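Local structure of glycerophosphodiester phosphodiesterase (3CH0) at residues Ala28-Lys31 with Ala32-Gly36; Ile3-Pro6 with Ala7-Ile11. The protein belongs to the glycerophosphoryl diester phosphodiesterase family, whose members are built on a TIM-barrel fold. All coordinates share one frame; numbering follows the deposited sequence.

Interaction 1 (Ala28-Lys31 with Ala32-Gly36); sequences AFTK and ALLLG
The flat groups that meet across this contact are peptide carbonyls, and the Phe29 carbonyl takes both the N-H and the side chain of Leu33. Leu33 N gives its hydrogen to Phe29 O at 2.9 Å, from a position tilted 24° out of the carbonyl plane. The side chain of Leu33 lies against the same oxygen, with CD1 only 3.2 Å from Phe29 O. Its chi2 of 144° lies away from the staggered values, which may mean slight strain or an imperfectly placed side chain. The phenyl ring of Phe29 leads away from residues 32-36 and is buried against Leu40 and Leu120.

Residues 28 to 35 form regular alpha-helix. Ala32 N bonds to Ala28 O, Leu34 N to Thr30 O and Leu35 N to Lys31 O. The Leu34 bond runs nearly straight out from the Thr30 carbonyl, while the other two donors tilt from their carbonyl planes.

Two side-chain pairs one turn apart touch. Thr30 and Leu34 lie side by side, with CG2 of Thr30 4.0 Å from CD1 of Leu34. Thr30 OG1 faces back along the helix and bonds to Ile26 O. Lys31 has CG anti to its backbone N (chi1 172°) and bends at chi2. Its chain then crosses Leu35 obliquely, and Lys31 CE rests 4.0 Å from Leu35 CG.

Gly36 ends the helix in a Schellman motif. Its positive phi suits glycine, and Gly36 N reaches Ala32 O at 3.1 Å, with a weak second bond to Leu33 O.

Helix 26-35 is the crossover of a beta-alpha-beta unit between strands 10-13 and 39-46. Ala32, like Phe29, packs on Leu40 of strand 39-46. Helix 117-127, which carries Leu120, borders the next side, where Thr30 and Leu33 meet Leu127.

Interaction 2 (Ile3-Pro6 with Ala7-Ile11); sequences IQVP and ASFDI
Val5 and Pro6 both pack against the ring of Phe9, and this is the tight part of the contact. CG1 of Val5 lies 3.7 Å from CD2 of Phe9. CG of Pro6 lies 3.7 Å from CD1 of Phe9. Both residues come from the same side of the ring plane, Val5 at CD2 and Pro6 at CD1. Both approaches are oblique to the ring, and the Val5 side chain crosses that of Phe9 at about a right angle. Phe9 carries CG anti to its backbone N (chi1 -163°), which brings the ring back over the preceding residues. Its CB also sits 3.3 Å from Pro6 O.

The backbone folds back here through a type II beta turn from Pro6 to Phe9. Phe9 N closes it with a weak hydrogen bond to Pro6 O at 3.3 Å. Ser8 holds the third position with a positive phi of 69°.

The looser, solvent side is the turn at Ala7 and Ser8, whose CB atoms are directed away from residues 3-6. Val5 and Pro6 are also exposed, and only Phe9 among the touching residues is buried. A bound 1,2-ethanediol lies about 5 Å from the Ser8 side chain. Phe9 also touches Ile254 of helix 247-256.

The chemistry is mainly apolar: one weak backbone bond closes the turn, and the side-chain contacts are carbon to carbon.

How the interactions relate
From the N terminus, interaction 2 comes first. Its turn, Pro6 to Phe9, reverses the chain and leads into strand 10-13. Interaction 1 follows on helix 26-35, where it closes successive helical turns. The two are in series, so they neither nest nor cross. Their centres are about 17 Å apart, and their nearest atoms, about 5 Å apart, do not touch. After Gly36 the chain runs into strand 39-46, parallel to strand 10-13. Thr38 and Thr39 bond back to Ile11 and Asp10, which joins the two regions. Interaction 2 also borders helix 247-256, while interaction 1 borders helix 117-127.

Interaction 1 (Ala28-Lys31 with Ala32-Gly36)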
loop_
_atom_site.group_PDB
_atom_site.type_symbol
_atom_site.label_atom_id
_atom_site.label_comp_id
_atom_site.label_asym_id
_atom_site.label_seq_id
_atom_site.Cartn_x
_atom_site.Cartn_y
_atom_site.Cartn_z
ATOM N N ALA A 28 -8.019 9.954 -4.287
ATOM C CA ALA A 28 -8.379 8.616 -3.857
ATOM C C ALA A 28 -8.391 8.465 -2.341
ATOM O O ALA A 28 -9.270 7.827 -1.755
ATOM C CB ALA A 28 -7.413 7.530 -4.496
ATOM N N PHE A 29 -7.378 9.037 -1.690
ATOM C CA PHE A 29 -7.322 8.927 -0.240
ATOM C C PHE A 29 -8.472 9.672 0.410
ATOM O O PHE A 29 -9.040 9.198 1.366
ATOM C CB PHE A 29 -6.025 9.389 0.366
ATOM C CG PHE A 29 -4.847 8.578 -0.125
ATOM C CD1 PHE A 29 -4.819 7.224 0.094
ATOM C CD2 PHE A 29 -3.801 9.166 -0.819
ATOM C CE1 PHE A 29 -3.764 6.456 -0.366
ATOM C CE2 PHE A 29 -2.731 8.380 -1.299
ATOM C CZ PHE A 29 -2.769 7.026 -1.066
ATOM N N THR A 30 -8.812 10.822 -0.121
ATOM C CA THR A 30 -9.937 11.615 0.432
ATOM C C THR A 30 -11.259 10.901 0.266
ATOM O O THR A 30 -12.012 10.793 1.202
ATOM C CB THR A 30 -10.001 12.978 -0.258
ATOM O OG1 THR A 30 -8.736 13.669 -0.151
ATOM C CG2 THR A 30 -11.133 13.849 0.362
ATOM N N LYS A 31 -11.495 10.309 -0.911
ATOM C CA LYS A 31 -12.672 9.484 -1.131
ATOM C C LYS A 31 -12.738 8.321 -0.147
ATOM O O LYS A 31 -13.802 8.043 0.419
ATOM C CB LYS A 31 -12.684 8.988 -2.582
ATOM C CG LYS A 31 -13.746 7.966 -2.927
ATOM C CD LYS A 31 -15.107 8.494 -2.953
ATOM C CE LYS A 31 -16.072 7.400 -3.418
ATOM N NZ LYS A 31 -17.486 7.859 -3.282
ATOM N N ALA A 32 -11.636 7.583 0.028
ATOM C CA ALA A 32 -11.667 6.443 0.927
ATOM C C ALA A 32 -11.956 6.915 2.362
ATOM O O ALA A 32 -12.675 6.232 3.104
ATOM C CB ALA A 32 -10.309 5.675 0.843
ATOM N N LEU A 33 -11.356 8.027 2.764
ATOM C CA LEU A 33 -11.559 8.597 4.100
ATOM C C LEU A 33 -13.051 8.904 4.300
ATOM O O LEU A 33 -13.671 8.465 5.273
ATOM C CB LEU A 33 -10.771 9.904 4.228
ATOM C CG LEU A 33 -9.319 9.894 4.674
ATOM C CD1 LEU A 33 -8.485 11.014 3.934
ATOM C CD2 LEU A 33 -9.210 10.067 6.179
ATOM N N LEU A 34 -13.622 9.556 3.310
ATOM C CA LEU A 34 -15.029 9.959 3.394
ATOM C C LEU A 34 -15.954 8.762 3.328
ATOM O O LEU A 34 -17.058 8.815 3.891
ATOM C CB LEU A 34 -15.358 10.942 2.311
ATOM C CG LEU A 34 -14.704 12.318 2.437
ATOM C CD1 LEU A 34 -15.007 13.172 1.240
ATOM C CD2 LEU A 34 -15.125 13.021 3.707
ATOM N N LEU A 35 -15.573 7.688 2.635
ATOM C CA LEU A 35 -16.388 6.483 2.599
ATOM C C LEU A 35 -16.420 5.836 3.949
ATOM O O LEU A 35 -17.411 5.155 4.279
ATOM C CB LEU A 35 -15.811 5.477 1.587
ATOM C CG LEU A 35 -16.104 5.597 0.104
ATOM C CD1 LEU A 35 -15.306 4.532 -0.726
ATOM C CD2 LEU A 35 -17.584 5.469 -0.210
ATOM N N GLY A 36 -15.332 5.996 4.706
ATOM C CA GLY A 36 -15.229 5.450 6.027
ATOM C C GLY A 36 -14.328 4.254 6.182
ATOM O O GLY A 36 -14.479 3.489 7.144
#

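Interaction 2 (Ile3-Pro6 with Ala7-Ile11)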
loop_
_atom_site.group_PDB
_atom_site.type_symbol
_atom_site.label_atom_id
_atom_site.label_comp_id
_atom_site.label_asym_id
_atom_site.label_seq_id
_atom_site.Cartn_x
_atom_site.Cartn_y
_atom_site.Cartn_z
ATOM N N ILE A 3 -22.357 -6.061 3.339
ATOM C CA ILE A 3 -21.360 -7.014 3.824
ATOM C C ILE A 3 -21.302 -6.927 5.352
ATOM O O ILE A 3 -21.052 -5.874 5.899
ATOM C CB ILE A 3 -19.937 -6.757 3.245
ATOM C CG1 ILE A 3 -19.953 -6.993 1.745
ATOM C CG2 ILE A 3 -18.921 -7.709 3.908
ATOM C CD1 ILE A 3 -18.665 -6.588 1.034
ATOM N N GLN A 4 -21.522 -8.048 6.028
ATOM C CA GLN A 4 -21.402 -8.063 7.491
ATOM C C GLN A 4 -19.942 -8.274 7.897
ATOM O O GLN A 4 -19.301 -9.237 7.448
ATOM C CB GLN A 4 -22.281 -9.179 8.083
ATOM C CG GLN A 4 -23.761 -9.075 7.680
ATOM C CD GLN A 4 -24.398 -7.798 8.189
ATOM O OE1 GLN A 4 -24.511 -7.593 9.403
ATOM N NE2 GLN A 4 -24.805 -6.920 7.268
ATOM N N VAL A 5 -19.439 -7.399 8.760
ATOM C CA VAL A 5 -18.050 -7.516 9.266
ATOM C C VAL A 5 -18.007 -7.682 10.794
ATOM O O VAL A 5 -18.798 -7.036 11.499
ATOM C CB VAL A 5 -17.162 -6.302 8.874
ATOM C CG1 VAL A 5 -17.039 -6.180 7.358
ATOM C CG2 VAL A 5 -17.713 -5.023 9.461
ATOM N N PRO A 6 -17.068 -8.506 11.301
ATOM C CA PRO A 6 -16.876 -8.644 12.742
ATOM C C PRO A 6 -16.338 -7.376 13.374
ATOM O O PRO A 6 -15.883 -6.451 12.684
ATOM C CB PRO A 6 -15.852 -9.780 12.860
ATOM C CG PRO A 6 -15.141 -9.812 11.592
ATOM C CD PRO A 6 -16.124 -9.367 10.550
ATOM N N ALA A 7 -16.358 -7.355 14.701
ATOM C CA ALA A 7 -15.811 -6.254 15.461
ATOM C C ALA A 7 -14.325 -6.114 15.141
ATOM O O ALA A 7 -13.593 -7.108 14.997
ATOM C CB ALA A 7 -16.008 -6.481 16.958
ATOM N N SER A 8 -13.895 -4.868 14.999
ATOM C CA SER A 8 -12.491 -4.549 14.797
ATOM C C SER A 8 -11.935 -4.978 13.439
ATOM O O SER A 8 -10.726 -5.014 13.304
ATOM C CB SER A 8 -11.634 -5.171 15.900
ATOM O OG SER A 8 -12.107 -4.737 17.181
ATOM N N PHE A 9 -12.804 -5.272 12.482
ATOM C CA PHE A 9 -12.372 -5.650 11.130
ATOM C C PHE A 9 -11.688 -4.458 10.438
ATOM O O PHE A 9 -12.191 -3.310 10.540
ATOM C CB PHE A 9 -13.602 -6.074 10.349
ATOM C CG PHE A 9 -13.284 -6.866 9.091
ATOM C CD1 PHE A 9 -12.917 -8.195 9.160
ATOM C CD2 PHE A 9 -13.349 -6.266 7.838
ATOM C CE1 PHE A 9 -12.669 -8.925 7.993
ATOM C CE2 PHE A 9 -13.102 -7.002 6.684
ATOM C CZ PHE A 9 -12.770 -8.312 6.752
ATOM N N ASP A 10 -10.618 -4.735 9.701
ATOM C CA ASP A 10 -9.830 -3.677 9.051
ATOM C C ASP A 10 -10.163 -3.592 7.558
ATOM O O ASP A 10 -9.705 -4.416 6.779
ATOM C CB ASP A 10 -8.348 -3.955 9.271
ATOM C CG ASP A 10 -7.476 -2.826 8.836
ATOM O OD1 ASP A 10 -7.996 -1.806 8.341
ATOM O OD2 ASP A 10 -6.247 -2.965 9.020
ATOM N N ILE A 11 -10.992 -2.615 7.189
ATOM C CA ILE A 11 -11.318 -2.308 5.796
ATOM C C ILE A 11 -10.232 -1.359 5.272
ATOM O O ILE A 11 -10.169 -0.225 5.700
ATOM C CB ILE A 11 -12.697 -1.614 5.656
ATOM C CG1 ILE A 11 -13.805 -2.544 6.137
ATOM C CG2 ILE A 11 -12.956 -1.187 4.225
ATOM C CD1 ILE A 11 -15.124 -1.842 6.378
#